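Brain tumor protein (Drosophila melanogaster American nodavirus, PDB 6J9R) is a Drosophila TRIM-family translational repressor, whose coiled-coil domain probably holds two subunits together as an elongated antiparallel dimer. Local coordinates at residues B[96-99]-B[100-104]; B[59-62]-B[63-66]. All coordinates share one frame; numbering follows the deposited sequence.

Contact 1. Residues B[96-99]-B[100-104]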
loop_
_atom_site.group_PDB
_atom_site.type_symbol
_atom_site.label_atom_id
_atom_site.label_comp_id
_atom_site.label_asym_id
_atom_site.label_seq_id
_atom_site.Cartn_x
_atom_site.Cartn_y
_atom_site.Cartn_z
ATOM N N LEU B 96 -10.585 -48.647 28.567
ATOM C CA LEU B 96 -11.692 -49.566 28.866
ATOM C C LEU B 96 -11.239 -50.987 29.113
ATOM O O LEU B 96 -11.596 -51.574 30.124
ATOM C CB LEU B 96 -12.690 -49.583 27.716
ATOM C CG LEU B 96 -13.935 -48.700 27.813
ATOM C CD1 LEU B 96 -13.883 -47.766 29.007
ATOM C CD2 LEU B 96 -14.140 -47.941 26.538
ATOM N N ALA B 97 -10.409 -51.516 28.220
ATOM C CA ALA B 97 -9.946 -52.893 28.354
ATOM C C ALA B 97 -9.197 -53.098 29.676
ATOM O O ALA B 97 -9.374 -54.114 30.349
ATOM C CB ALA B 97 -9.060 -53.268 27.173
ATOM N N THR B 98 -8.403 -52.109 30.070
ATOM C CA THR B 98 -7.629 -52.226 31.291
ATOM C C THR B 98 -8.543 -52.242 32.504
ATOM O O THR B 98 -8.356 -53.057 33.403
ATOM C CB THR B 98 -6.598 -51.074 31.423
ATOM O OG1 THR B 98 -5.740 -51.064 30.271
ATOM C CG2 THR B 98 -5.770 -51.248 32.690
ATOM N N CYS B 99 -9.566 -51.401 32.506
ATOM C CA CYS B 99 -10.518 -51.400 33.617
ATOM C C CYS B 99 -11.223 -52.763 33.731
ATOM O O CYS B 99 -11.345 -53.315 34.821
ATOM C CB CYS B 99 -11.553 -50.281 33.444
ATOM S SG CYS B 99 -10.896 -48.585 33.707
ATOM N N GLU B 100 -11.624 -53.324 32.592
ATOM C CA GLU B 100 -12.287 -54.623 32.555
ATOM C C GLU B 100 -11.360 -55.726 33.043
ATOM O O GLU B 100 -11.800 -56.651 33.732
ATOM C CB GLU B 100 -12.761 -54.939 31.128
ATOM C CG GLU B 100 -13.966 -54.119 30.658
ATOM C CD GLU B 100 -15.237 -54.445 31.440
ATOM O OE1 GLU B 100 -15.466 -55.629 31.741
ATOM O OE2 GLU B 100 -16.016 -53.522 31.760
ATOM N N ALA B 101 -10.080 -55.640 32.686
ATOM C CA ALA B 101 -9.101 -56.641 33.125
ATOM C C ALA B 101 -8.909 -56.537 34.641
ATOM O O ALA B 101 -8.856 -57.544 35.352
ATOM C CB ALA B 101 -7.783 -56.454 32.398
ATOM N N VAL B 102 -8.860 -55.298 35.134
ATOM C CA VAL B 102 -8.641 -55.072 36.544
ATOM C C VAL B 102 -9.839 -55.564 37.349
ATOM O O VAL B 102 -9.670 -56.310 38.309
ATOM C CB VAL B 102 -8.378 -53.577 36.846
ATOM C CG1 VAL B 102 -8.475 -53.321 38.310
ATOM C CG2 VAL B 102 -7.015 -53.156 36.329
ATOM N N GLU B 103 -11.045 -55.193 36.925
ATOM C CA GLU B 103 -12.267 -55.563 37.642
ATOM C C GLU B 103 -12.556 -57.064 37.628
ATOM O O GLU B 103 -13.265 -57.558 38.495
ATOM C CB GLU B 103 -13.467 -54.830 37.064
ATOM C CG GLU B 103 -13.539 -53.379 37.472
ATOM C CD GLU B 103 -14.332 -52.533 36.496
ATOM O OE1 GLU B 103 -14.949 -53.118 35.584
ATOM O OE2 GLU B 103 -14.318 -51.291 36.618
ATOM N N ARG B 104 -11.998 -57.788 36.661
ATOM C CA ARG B 104 -12.322 -59.199 36.526
ATOM C C ARG B 104 -11.265 -60.020 37.219
ATOM O O ARG B 104 -11.431 -61.223 37.445
ATOM C CB ARG B 104 -12.401 -59.599 35.047
#
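Thr98 and Val102 lie one turn apart on the same face of the helix, their methyls CG2 and CG2 meeting tip to tip at 4.3 Å. Val102 CG2 also sits 3.2 Å from Thr98 O, placed there by a first torsion that sets CG1 anti to the backbone N (chi1 167°) and leaves CG2 beside that N, facing back down the helix. The Thr98 hydroxyl is turned the other way and hydrogen-bonds to Lys94 O a turn earlier. Both side chains are buried: Thr98 packs on Leu112, Ala116 and Leu119 of helix 110-128, and Val102 on Leu112 and on Leu13 of the second subunit.

Round the helix, Glu103 runs its chain past the carbonyl of Cys99, with CB and CG each 3.4 Å from Cys99 O, while Glu100 brings CG to 3.5 Å from Leu96 O before bending away at chi2 (-66°). The Glu103 carboxylate stays beside the Cys99 carbonyl, yet both acids form salt bridges to NH1 of Arg17 of the second subunit. The same carbonyls take the backbone bonds: Glu103 N to Cys99 O is 2.8 Å and Glu100 N to Leu96 O 3.0 Å. Thr98 facing the folded-back helix, Glu100 and Glu103 the partner chain, and Val102 touching both is the arrangement expected near the end of an antiparallel TRIM coiled coil.

Contact 2. Residues B[59-62]-B[63-66]; sequences LDER and KTEL
Arg62, Glu65 and Leu66 meet on the surface of the long helix of the antiparallel TRIM coiled coil, where i to i+3 and i to i+4 side chains come together. Charge comes first: Arg62 NH1 makes a salt bridge to Glu65 OE2 at 2.7 Å. The oxygen lies at the guanidinium edge, near its plane, and receives the N-H on its anti lone pair, although the two flat groups are turned 65° apart. Arg62 gets there by starting anti to its own N and then kinking at chi2 (58°), which carries the chain forward along the helix.

Glu61 and Glu65 cross at about a right angle, and Glu61 OE2 comes within 2.6 Å of Glu65 OE1. Two carboxylate oxygens this close suggest that one group probably carries a proton; the Arg62 charge on the other oxygen of Glu65 would be expected to offset part of the repulsion and favour the charged form of Glu65.

Backbone bonds run beneath, among them Thr64 N to Asp60 O at 2.9 Å and Leu66 N to Arg62 O at 3.0 Å. On the partner side, Leu59 and Lys63 pack on His52 of the second subunit and Leu66 on its Leu48.

Van der Waals packing completes the set. The Leu66 CD2 methyl lies over one guanidinium face, offset toward the rim, 3.7 Å from Arg62 NH2 and 3.9 Å from Arg62 CZ.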
loop_
_atom_site.group_PDB
_atom_site.type_symbol
_atom_site.label_atom_id
_atom_site.label_comp_id
_atom_site.label_asym_id
_atom_site.label_seq_id
_atom_site.Cartn_x
_atom_site.Cartn_y
_atom_site.Cartn_z
ATOM N N LEU B 59 2.771 -5.783 -2.941
ATOM C CA LEU B 59 1.507 -6.103 -2.338
ATOM C C LEU B 59 1.099 -7.552 -2.649
ATOM O O LEU B 59 0.538 -8.250 -1.789
ATOM C CB LEU B 59 0.458 -5.124 -2.841
ATOM C CG LEU B 59 -0.909 -5.128 -2.185
ATOM C CD1 LEU B 59 -0.770 -4.722 -0.721
ATOM C CD2 LEU B 59 -1.822 -4.187 -2.958
ATOM N N ASP B 60 1.379 -8.013 -3.868
ATOM C CA ASP B 60 1.076 -9.402 -4.196
ATOM C C ASP B 60 1.949 -10.302 -3.352
ATOM O O ASP B 60 1.448 -11.254 -2.789
ATOM C CB ASP B 60 1.249 -9.731 -5.677
ATOM C CG ASP B 60 0.208 -9.061 -6.552
ATOM O OD1 ASP B 60 -0.820 -8.566 -6.010
ATOM O OD2 ASP B 60 0.404 -9.061 -7.792
ATOM N N GLU B 61 3.240 -9.984 -3.237
ATOM C CA GLU B 61 4.135 -10.828 -2.447
ATOM C C GLU B 61 3.655 -10.945 -0.983
ATOM O O GLU B 61 3.643 -12.029 -0.389
ATOM C CB GLU B 61 5.572 -10.285 -2.484
ATOM C CG GLU B 61 6.525 -10.979 -1.494
ATOM C CD GLU B 61 6.571 -12.502 -1.659
ATOM O OE1 GLU B 61 6.288 -13.004 -2.758
ATOM O OE2 GLU B 61 6.880 -13.215 -0.681
ATOM N N ARG B 62 3.193 -9.841 -0.435
ATOM C CA ARG B 62 2.682 -9.872 0.901
ATOM C C ARG B 62 1.458 -10.753 0.997
ATOM O O ARG B 62 1.285 -11.490 1.966
ATOM C CB ARG B 62 2.339 -8.466 1.391
ATOM C CG ARG B 62 2.078 -8.450 2.885
ATOM C CD ARG B 62 3.278 -8.982 3.685
ATOM N NE ARG B 62 2.984 -9.029 5.121
ATOM C CZ ARG B 62 3.389 -10.000 5.940
ATOM N NH1 ARG B 62 4.130 -11.001 5.481
ATOM N NH2 ARG B 62 3.058 -9.970 7.225
ATOM N N LYS B 63 0.610 -10.693 -0.015
ATOM C CA LYS B 63 -0.592 -11.490 0.029
ATOM C C LYS B 63 -0.222 -12.956 -0.002
ATOM O O LYS B 63 -0.771 -13.737 0.768
ATOM C CB LYS B 63 -1.547 -11.149 -1.101
ATOM C CG LYS B 63 -2.781 -12.030 -1.091
ATOM C CD LYS B 63 -3.484 -11.971 -2.389
ATOM C CE LYS B 63 -4.595 -12.997 -2.436
ATOM N NZ LYS B 63 -5.503 -12.694 -3.574
ATOM N N THR B 64 0.731 -13.332 -0.848
ATOM C CA THR B 64 1.028 -14.738 -0.922
ATOM C C THR B 64 1.724 -15.223 0.375
ATOM O O THR B 64 1.502 -16.343 0.761
ATOM C CB THR B 64 1.856 -15.109 -2.220
ATOM O OG1 THR B 64 3.263 -15.125 -1.982
ATOM C CG2 THR B 64 1.511 -14.190 -3.355
ATOM N N GLU B 65 2.500 -14.384 1.069
ATOM C CA GLU B 65 3.051 -14.773 2.384
ATOM C C GLU B 65 1.961 -14.994 3.437
ATOM O O GLU B 65 1.969 -15.996 4.155
ATOM C CB GLU B 65 4.018 -13.705 2.927
ATOM C CG GLU B 65 5.328 -13.576 2.152
ATOM C CD GLU B 65 6.023 -12.229 2.341
ATOM O OE1 GLU B 65 7.014 -11.964 1.627
ATOM O OE2 GLU B 65 5.586 -11.431 3.196
ATOM N N LEU B 66 1.007 -14.075 3.494
ATOM C CA LEU B 66 -0.084 -14.163 4.453
ATOM C C LEU B 66 -0.928 -15.388 4.150
ATOM O O LEU B 66 -1.337 -16.110 5.064
ATOM C CB LEU B 66 -0.946 -12.896 4.402
ATOM C CG LEU B 66 -0.349 -11.618 5.000
ATOM C CD1 LEU B 66 -1.292 -10.414 4.814
ATOM C CD2 LEU B 66 -0.035 -11.811 6.476
#

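In the fold
Both contacts belong to helix 30-104, with 59-66 preceding 96-104 along the chain. Their centres are 56 Å apart and their nearest atoms about 40 Å, so the two do not touch and are joined through the continuous helix. Contact 2 sits about 6 Å from the centre of the chain, whereas contact 1 lies 53 Å from it, close to where the chain turns back into helix 110-128. Each meets the second subunit, but at different places: 59-66 meets residues around 48-52 of the partner's helix 30-104, and 96-104 its helix 7-23. That pairing shows the antiparallel run of the dimer, which lays the N-terminal helix of one subunit beside the C-terminal end of the other's long helix.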